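3-oxoacyl-(Acyl-carrier protein) synthase (Burkholderia xenovorans, PDB 4EFI) probably catalyses the condensation of an acyl group with malonyl-acyl carrier protein to give 3-oxoacyl-acyl carrier protein, as a member of the thiolase-fold ketoacyl synthase III family. Local coordinates at residues A17-V22 and L341-L346; V150-G155 and T180-S185; Y264-F269 and L323-F328. All blocks are in the same frame, centred on the assembly; numbering follows the deposited sequence. Where two conformers were deposited one is given.

From the N terminus, strand 17-26 enters a six-stranded mixed sheet. Within that sheet, interaction 2 closes a short loop by pairing 150-155 with 180-185, and strand 176-184 then lies directly beside strand 17-26, with Ala20 N 2.8 Å from Ala181 O. Further on, interaction 3 pairs 264-269 with 323-328 in the second, five-stranded sheet. Interaction 1 closes last, across 318 intervening residues, and so encloses the other two, which follow one another in series. It ties the two sheets together: 17-22 belongs to the first and 341-346 leaves the second, where strand 335-343 neighbours strand 323-331.

Interaction 1: A17-V22 and L341-L346; sequences ARIAGV and LAVGPL
Ile19 and Leu346 cross at about a right angle, with CG2 of Ile19 4.1 Å from CD1 of Leu346; the two residues contribute more than half of the 264 Å² buried here. The branches of Leu346 divide the work, since its CD2 comes to 3.5 Å from the carbonyl O of Ile19. Ile19 likewise uses two arms. Its chi1 of -64° sets CG2 anti to the backbone N and CG1 beside that N, and from CG1 the chain runs on to CD1, which lies 4.0 Å from Val343 CG2. Val343 meets it with this CG2, which lies beside its own N because chi1 of 180° puts CG1 anti to that N. In the conformer of Arg18 described, one of two, the side chain slides past Leu346 in the opposite direction and brings NH1 to 3.5 Å from Leu346 CD2.

The backbones meet through solvent. One water accepts from Ile19 N at 2.9 Å and donates to Ala342 O. A second donates to Ile19 O at 2.7 Å and accepts from Gly344 N. Strands 17-26 and 335-343 belong to the two separate sheets of the thiolase fold, and helix 130-143 also packs on Ile19 and Leu341. The chemistry therefore implies that at this point the sheets meet through apolar branches, with water bridging their backbones.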
loop_
_atom_site.group_PDB
_atom_site.type_symbol
_atom_site.label_atom_id
_atom_site.label_comp_id
_atom_site.label_asym_id
_atom_site.label_seq_id
_atom_site.Cartn_x
_atom_site.Cartn_y
_atom_site.Cartn_z
ATOM N N ALA A 17 4.908 0.351 20.651
ATOM C CA ALA A 17 3.697 0.199 19.852
ATOM C C ALA A 17 3.765 -1.069 19.033
ATOM O O ALA A 17 4.853 -1.475 18.624
ATOM C CB ALA A 17 3.526 1.388 18.912
ATOM N N ARG A 18 2.618 -1.686 18.777
ATOM C CA ARG A 18 2.563 -2.918 18.004
ATOM C C ARG A 18 1.354 -2.917 17.091
ATOM O O ARG A 18 0.338 -2.258 17.360
ATOM C CB ARG A 18 2.492 -4.144 18.927
ATOM C CG ARG A 18 1.270 -4.190 19.828
ATOM C CD ARG A 18 1.272 -5.384 20.795
ATOM N NE ARG A 18 0.912 -6.644 20.145
ATOM C CZ ARG A 18 -0.337 -7.034 19.903
ATOM N NH1 ARG A 18 -0.563 -8.191 19.298
ATOM N NH2 ARG A 18 -1.357 -6.264 20.258
ATOM N N ILE A 19 1.466 -3.654 15.996
ATOM C CA ILE A 19 0.326 -3.951 15.166
ATOM C C ILE A 19 -0.570 -4.920 15.938
ATOM O O ILE A 19 -0.116 -5.972 16.411
ATOM C CB ILE A 19 0.743 -4.559 13.820
ATOM C CG1 ILE A 19 1.553 -3.540 13.023
ATOM C CG2 ILE A 19 -0.482 -5.005 13.045
ATOM C CD1 ILE A 19 2.170 -4.091 11.741
ATOM N N ALA A 20 -1.849 -4.568 16.057
ATOM C CA ALA A 20 -2.818 -5.369 16.792
ATOM C C ALA A 20 -3.773 -6.166 15.893
ATOM O O ALA A 20 -4.431 -7.091 16.371
ATOM C CB ALA A 20 -3.626 -4.455 17.712
ATOM N N GLY A 21 -3.881 -5.816 14.618
ATOM C CA GLY A 21 -4.790 -6.494 13.701
ATOM C C GLY A 21 -4.772 -5.809 12.358
ATOM O O GLY A 21 -4.411 -4.618 12.290
ATOM N N VAL A 22 -5.144 -6.527 11.303
ATOM C CA VAL A 22 -5.205 -5.960 9.951
ATOM C C VAL A 22 -6.377 -6.617 9.207
ATOM O O VAL A 22 -6.510 -7.840 9.211
ATOM C CB VAL A 22 -3.929 -6.253 9.126
ATOM C CG1 VAL A 22 -3.978 -5.522 7.776
ATOM C CG2 VAL A 22 -2.660 -5.904 9.874
ATOM N N LEU A 341 10.129 -5.185 11.610
ATOM C CA LEU A 341 9.628 -5.358 12.959
ATOM C C LEU A 341 9.015 -6.760 13.121
ATOM O O LEU A 341 8.705 -7.444 12.142
ATOM C CB LEU A 341 8.591 -4.279 13.324
ATOM C CG LEU A 341 7.187 -4.431 12.746
ATOM C CD1 LEU A 341 6.271 -3.360 13.313
ATOM C CD2 LEU A 341 7.164 -4.376 11.239
ATOM N N ALA A 342 8.847 -7.158 14.378
ATOM C CA ALA A 342 8.103 -8.357 14.746
ATOM C C ALA A 342 6.609 -8.056 14.782
ATOM O O ALA A 342 6.176 -7.005 15.269
ATOM C CB ALA A 342 8.576 -8.874 16.086
ATOM N N VAL A 343 5.811 -8.982 14.270
ATOM C CA VAL A 343 4.365 -8.849 14.236
ATOM C C VAL A 343 3.697 -10.156 14.653
ATOM O O VAL A 343 4.041 -11.217 14.142
ATOM C CB VAL A 343 3.884 -8.507 12.829
ATOM C CG1 VAL A 343 2.375 -8.379 12.806
ATOM C CG2 VAL A 343 4.565 -7.225 12.287
ATOM N N GLY A 344 2.759 -10.092 15.592
ATOM C CA GLY A 344 1.973 -11.250 15.961
ATOM C C GLY A 344 2.495 -11.971 17.192
ATOM O O GLY A 344 3.497 -11.564 17.798
ATOM N N PRO A 345 1.825 -13.054 17.580
ATOM C CA PRO A 345 0.659 -13.598 16.874
ATOM C C PRO A 345 -0.558 -12.695 16.890
ATOM O O PRO A 345 -0.760 -11.949 17.854
ATOM C CB PRO A 345 0.355 -14.894 17.620
ATOM C CG PRO A 345 0.993 -14.748 18.955
ATOM C CD PRO A 345 2.164 -13.837 18.779
ATOM N N LEU A 346 -1.356 -12.788 15.835
ATOM C CA LEU A 346 -2.573 -12.000 15.682
ATOM C C LEU A 346 -3.721 -12.902 15.301
ATOM O O LEU A 346 -3.596 -13.690 14.362
ATOM C CB LEU A 346 -2.413 -10.962 14.568
ATOM C CG LEU A 346 -1.314 -9.915 14.682
ATOM C CD1 LEU A 346 -1.382 -8.964 13.493
ATOM C CD2 LEU A 346 -1.423 -9.173 16.004
HETATM O O HOH W 1 2.131 -7.481 16.798
HETATM O O HOH W 2 3.954 -5.078 15.681
#

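Interaction 2: V150-G155 and T180-S185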
loop_
_atom_site.group_PDB
_atom_site.type_symbol
_atom_site.label_atom_id
_atom_site.label_comp_id
_atom_site.label_asym_id
_atom_site.label_seq_id
_atom_site.Cartn_x
_atom_site.Cartn_y
_atom_site.Cartn_z
ATOM N N VAL A 150 -4.515 3.579 17.474
ATOM C CA VAL A 150 -4.470 4.281 16.193
ATOM C C VAL A 150 -5.012 3.354 15.115
ATOM O O VAL A 150 -4.666 2.165 15.088
ATOM C CB VAL A 150 -3.038 4.732 15.828
ATOM C CG1 VAL A 150 -2.990 5.369 14.440
ATOM C CG2 VAL A 150 -2.505 5.704 16.882
ATOM N N LEU A 151 -5.860 3.895 14.245
ATOM C CA LEU A 151 -6.315 3.200 13.042
ATOM C C LEU A 151 -5.657 3.809 11.809
ATOM O O LEU A 151 -5.660 5.026 11.617
ATOM C CB LEU A 151 -7.840 3.298 12.898
ATOM C CG LEU A 151 -8.630 2.595 14.006
ATOM C CD1 LEU A 151 -10.117 2.742 13.722
ATOM C CD2 LEU A 151 -8.266 1.126 14.086
ATOM N N LEU A 152 -5.081 2.931 10.978
ATOM C CA LEU A 152 -4.510 3.321 9.710
ATOM C C LEU A 152 -5.392 2.798 8.606
ATOM O O LEU A 152 -5.468 1.583 8.377
ATOM C CB LEU A 152 -3.093 2.767 9.530
ATOM C CG LEU A 152 -2.101 3.007 10.655
ATOM C CD1 LEU A 152 -0.822 2.249 10.348
ATOM C CD2 LEU A 152 -1.844 4.480 10.859
ATOM N N ALA A 153 -6.065 3.719 7.930
ATOM C CA ALA A 153 -6.954 3.403 6.821
ATOM C C ALA A 153 -6.164 3.651 5.549
ATOM O O ALA A 153 -5.889 4.800 5.189
ATOM C CB ALA A 153 -8.178 4.305 6.880
ATOM N N VAL A 154 -5.711 2.587 4.883
ATOM C CA VAL A 154 -4.794 2.692 3.764
ATOM C C VAL A 154 -5.463 1.994 2.580
ATOM O O VAL A 154 -5.728 0.784 2.625
ATOM C CB VAL A 154 -3.425 2.080 4.085
ATOM C CG1 VAL A 154 -2.482 2.226 2.870
ATOM C CG2 VAL A 154 -2.853 2.734 5.340
ATOM N N GLY A 155 -5.801 2.755 1.543
ATOM C CA GLY A 155 -6.592 2.177 0.466
ATOM C C GLY A 155 -6.611 3.051 -0.761
ATOM O O GLY A 155 -6.261 4.232 -0.722
ATOM N N THR A 180 -5.585 -1.056 9.590
ATOM C CA THR A 180 -4.596 -1.621 10.502
ATOM C C THR A 180 -4.760 -0.960 11.856
ATOM O O THR A 180 -4.884 0.275 11.945
ATOM C CB THR A 180 -3.157 -1.359 9.993
ATOM O OG1 THR A 180 -2.974 -2.015 8.732
ATOM C CG2 THR A 180 -2.094 -1.886 10.975
ATOM N N ALA A 181 -4.784 -1.767 12.913
ATOM C CA ALA A 181 -4.884 -1.278 14.292
ATOM C C ALA A 181 -3.506 -1.288 14.902
ATOM O O ALA A 181 -2.793 -2.284 14.805
ATOM C CB ALA A 181 -5.788 -2.193 15.115
ATOM N N LEU A 182 -3.152 -0.193 15.560
ATOM C CA LEU A 182 -1.929 -0.089 16.338
ATOM C C LEU A 182 -2.290 0.181 17.786
ATOM O O LEU A 182 -3.219 0.919 18.063
ATOM C CB LEU A 182 -1.046 1.064 15.858
ATOM C CG LEU A 182 -0.682 1.106 14.396
ATOM C CD1 LEU A 182 0.170 2.346 14.161
ATOM C CD2 LEU A 182 0.074 -0.152 13.963
ATOM N N GLU A 183 -1.527 -0.388 18.713
ATOM C CA GLU A 183 -1.770 -0.192 20.146
ATOM C C GLU A 183 -0.467 -0.084 20.930
ATOM O O GLU A 183 0.544 -0.687 20.582
ATOM C CB GLU A 183 -2.615 -1.341 20.737
ATOM C CG GLU A 183 -3.166 -1.044 22.142
ATOM C CD GLU A 183 -4.165 -2.064 22.656
ATOM O OE1 GLU A 183 -4.008 -3.260 22.349
ATOM O OE2 GLU A 183 -5.092 -1.644 23.386
ATOM N N THR A 184 -0.501 0.690 22.001
ATOM C CA THR A 184 0.571 0.721 22.970
ATOM C C THR A 184 0.928 -0.721 23.391
ATOM O O THR A 184 0.046 -1.575 23.572
ATOM C CB THR A 184 0.159 1.653 24.162
ATOM O OG1 THR A 184 1.189 1.692 25.154
ATOM C CG2 THR A 184 -1.138 1.219 24.780
ATOM N N SER A 185 2.233 -0.990 23.513
ATOM C CA SER A 185 2.779 -2.287 23.900
ATOM C C SER A 185 3.863 -2.077 24.944
ATOM O O SER A 185 4.545 -1.055 24.933
ATOM C CB SER A 185 3.353 -2.989 22.680
ATOM O OG SER A 185 4.455 -2.279 22.167
HETATM O O HOH W 3 -4.054 -0.376 6.830
#
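An antiparallel strand pair in the six-stranded sheet of the thiolase fold, the one that contains strands 17-26 and 149-156, joins Val150, Leu151 and Leu152 to Leu182, Ala181 and Thr180. The segment axes approach to 4.8 Å and run 156° apart. Two hydrogen-bonded pairs flank a non-hydrogen-bonded one. At Val150 and Leu182, each N donates to the other's O, the bond from Leu182 N to Val150 O being 2.8 Å long. At Leu152 and Thr180 the same exchange occurs; Leu152 N reaches Thr180 O at 2.8 Å in a nearly straight bond (172°). Between them, Leu151 CA makes a CA-H...O contact of 3.4 Å with Thr180 O.

Helices cover both faces of this sheet, in keeping with the layered alpha-beta build of the family. Helix 130-143 packs on Val150, Leu152 and Leu182, and helix 66-81 on Leu151 and Ala181. On the first face Leu152 and Leu182 cross at about a right angle, their CD1 atoms 3.9 Å apart, while Val150 and Leu182 approach through their CB atoms. On the second face, CD2 of Leu151 leans over the neighbouring strand to 4.3 Å from Ala181 CB.

The one polar side chain in the pairing is that of Thr180. Its chi1 of -63° places OG1 beside its own backbone N, where it is hydrogen-bonded to Tyr131 OH and, at 2.7 Å, to a water. That water donates to Leu152 O at 2.9 Å, and because Thr180 N donates to the same oxygen, the carbonyl is held by two bonds.

Interaction 3: Y264-F269 and L323-F328; sequences YDAFLF and LQLGMF
Gln324, on strand 323-331, lays CG over the ring of Tyr264, which comes just before the parallel strand 266-269 at the edge of the five-stranded sheet of the thiolase fold. In the conformer of Gln324 described, one of two, chi1 of 179° sends CG anti to the backbone N and over one face of the tyrosine ring. CG lies 3.8 Å from the ring centroid in a CH-pi contact, and the amide plane stands 79° from that of the ring. Asp265 approaches the same residue by its backbone and its carboxylate: Asp265 N donates to Gln324 O, and OD2 accepts from Gln324 N at 2.9 Å through its anti lone pair. OD1 forms a salt bridge with Arg317, so each carboxylate oxygen has a partner. The Asp265 side chain crosses that of Leu323 at about a right angle, Asp265 CG 3.8 Å from Leu323 CD2.

Further along, the face bearing Phe267, Phe269 and Phe328 is aromatic. Phe328 CD2 sits 3.8 Å above one face of the Phe269 ring, displaced toward its rim; the ring planes differ by 33°, and the pair is oblique. Phe267 and Phe328 instead lie side by side, pointing the same way, with Phe267 CD1 4.2 Å from Phe328 CE2. Helix 235-257 packs on Phe269 and Phe328. On the reverse face, Leu268 and Met327 also run side by side, Leu268 CD1 4.1 Å from Met327 CG, while Leu268 and Leu325 meet through their CD1 atoms; helix 305-313 covers Leu268 and Met327.

Gly326 has no side chain; a CB there would come to 3.6 Å from both Tyr264 CE2 and Phe267 CD1 and be crowded by Phe328 CE2. Both its backbone groups turn to the same neighbouring strand: Gly326 N donates to Ala266 O, and Gly326 O accepts from Leu268 N at 2.8 Å.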
loop_
_atom_site.group_PDB
_atom_site.type_symbol
_atom_site.label_atom_id
_atom_site.label_comp_id
_atom_site.label_asym_id
_atom_site.label_seq_id
_atom_site.Cartn_x
_atom_site.Cartn_y
_atom_site.Cartn_z
ATOM N N TYR A 264 14.213 -13.827 8.777
ATOM C CA TYR A 264 12.937 -13.193 8.451
ATOM C C TYR A 264 11.949 -14.239 7.956
ATOM O O TYR A 264 12.317 -15.170 7.244
ATOM C CB TYR A 264 13.117 -12.136 7.371
ATOM C CG TYR A 264 13.651 -10.821 7.910
ATOM C CD1 TYR A 264 14.969 -10.687 8.305
ATOM C CD2 TYR A 264 12.823 -9.712 8.021
ATOM C CE1 TYR A 264 15.448 -9.507 8.806
ATOM C CE2 TYR A 264 13.301 -8.517 8.525
ATOM C CZ TYR A 264 14.601 -8.425 8.902
ATOM O OH TYR A 264 15.053 -7.232 9.416
ATOM N N ASP A 265 10.690 -14.069 8.326
ATOM C CA ASP A 265 9.641 -14.955 7.871
ATOM C C ASP A 265 9.114 -14.543 6.510
ATOM O O ASP A 265 8.657 -15.374 5.723
ATOM C CB ASP A 265 8.525 -15.024 8.915
ATOM C CG ASP A 265 8.990 -15.696 10.170
ATOM O OD1 ASP A 265 9.287 -16.911 10.100
ATOM O OD2 ASP A 265 9.167 -15.036 11.220
ATOM N N ALA A 266 9.152 -13.254 6.218
ATOM C CA ALA A 266 8.714 -12.755 4.919
ATOM C C ALA A 266 9.275 -11.371 4.657
ATOM O O ALA A 266 9.458 -10.571 5.580
ATOM C CB ALA A 266 7.196 -12.724 4.820
ATOM N N PHE A 267 9.486 -11.095 3.374
ATOM C CA PHE A 267 9.820 -9.781 2.846
ATOM C C PHE A 267 8.646 -9.358 1.973
ATOM O O PHE A 267 8.409 -9.948 0.918
ATOM C CB PHE A 267 11.099 -9.859 2.009
ATOM C CG PHE A 267 12.293 -10.396 2.783
ATOM C CD1 PHE A 267 13.012 -9.588 3.654
ATOM C CD2 PHE A 267 12.668 -11.716 2.656
ATOM C CE1 PHE A 267 14.100 -10.106 4.363
ATOM C CE2 PHE A 267 13.732 -12.219 3.359
ATOM C CZ PHE A 267 14.442 -11.422 4.213
ATOM N N LEU A 268 7.914 -8.350 2.434
ATOM C CA LEU A 268 6.660 -7.919 1.821
ATOM C C LEU A 268 6.909 -6.686 0.985
ATOM O O LEU A 268 7.164 -5.612 1.543
ATOM C CB LEU A 268 5.667 -7.611 2.928
ATOM C CG LEU A 268 5.418 -8.769 3.889
ATOM C CD1 LEU A 268 4.712 -8.284 5.129
ATOM C CD2 LEU A 268 4.593 -9.838 3.191
ATOM N N PHE A 269 6.859 -6.835 -0.333
ATOM C CA PHE A 269 7.071 -5.732 -1.251
ATOM C C PHE A 269 5.764 -5.227 -1.798
ATOM O O PHE A 269 4.841 -5.997 -2.064
ATOM C CB PHE A 269 7.913 -6.178 -2.446
ATOM C CG PHE A 269 9.369 -6.386 -2.129
ATOM C CD1 PHE A 269 9.794 -7.561 -1.542
ATOM C CD2 PHE A 269 10.305 -5.402 -2.393
ATOM C CE1 PHE A 269 11.144 -7.765 -1.228
ATOM C CE2 PHE A 269 11.646 -5.599 -2.090
ATOM C CZ PHE A 269 12.059 -6.788 -1.506
ATOM N N LEU A 323 5.976 -13.222 13.731
ATOM C CA LEU A 323 6.718 -13.217 12.478
ATOM C C LEU A 323 7.655 -12.035 12.450
ATOM O O LEU A 323 7.293 -10.934 12.860
ATOM C CB LEU A 323 5.778 -13.118 11.276
ATOM C CG LEU A 323 4.741 -14.244 11.137
ATOM C CD1 LEU A 323 4.011 -14.085 9.820
ATOM C CD2 LEU A 323 5.377 -15.642 11.235
ATOM N N GLN A 324 8.871 -12.271 11.984
ATOM C CA GLN A 324 9.830 -11.219 11.699
ATOM C C GLN A 324 9.611 -10.791 10.267
ATOM O O GLN A 324 9.805 -11.564 9.335
ATOM C CB GLN A 324 11.257 -11.732 11.878
ATOM C CG GLN A 324 12.340 -10.686 11.560
ATOM C CD GLN A 324 12.328 -9.529 12.533
ATOM O OE1 GLN A 324 11.823 -9.652 13.642
ATOM N NE2 GLN A 324 12.866 -8.388 12.113
ATOM N N LEU A 325 9.168 -9.561 10.085
ATOM C CA LEU A 325 8.826 -9.076 8.764
ATOM C C LEU A 325 9.619 -7.857 8.324
ATOM O O LEU A 325 9.903 -6.955 9.126
ATOM C CB LEU A 325 7.346 -8.678 8.744
ATOM C CG LEU A 325 6.366 -9.806 9.114
ATOM C CD1 LEU A 325 4.951 -9.281 9.169
ATOM C CD2 LEU A 325 6.468 -10.928 8.119
ATOM N N GLY A 326 9.919 -7.822 7.027
ATOM C CA GLY A 326 10.410 -6.620 6.372
ATOM C C GLY A 326 9.389 -6.184 5.345
ATOM O O GLY A 326 8.769 -7.028 4.698
ATOM N N MET A 327 9.180 -4.878 5.218
ATOM C CA MET A 327 8.156 -4.320 4.324
ATOM C C MET A 327 8.808 -3.231 3.496
ATOM O O MET A 327 9.544 -2.424 4.043
ATOM C CB MET A 327 6.987 -3.724 5.108
ATOM C CG MET A 327 6.355 -4.698 6.061
ATOM S SD MET A 327 4.987 -3.957 6.936
ATOM C CE MET A 327 4.623 -5.201 8.179
ATOM N N PHE A 328 8.578 -3.228 2.188
ATOM C CA PHE A 328 9.261 -2.297 1.285
ATOM C C PHE A 328 8.282 -1.741 0.284
ATOM O O PHE A 328 7.760 -2.478 -0.539
ATOM C CB PHE A 328 10.413 -3.018 0.571
ATOM C CG PHE A 328 11.357 -3.688 1.516
ATOM C CD1 PHE A 328 12.315 -2.947 2.193
ATOM C CD2 PHE A 328 11.223 -5.029 1.810
ATOM C CE1 PHE A 328 13.152 -3.543 3.114
ATOM C CE2 PHE A 328 12.062 -5.636 2.737
ATOM C CZ PHE A 328 13.033 -4.889 3.375
#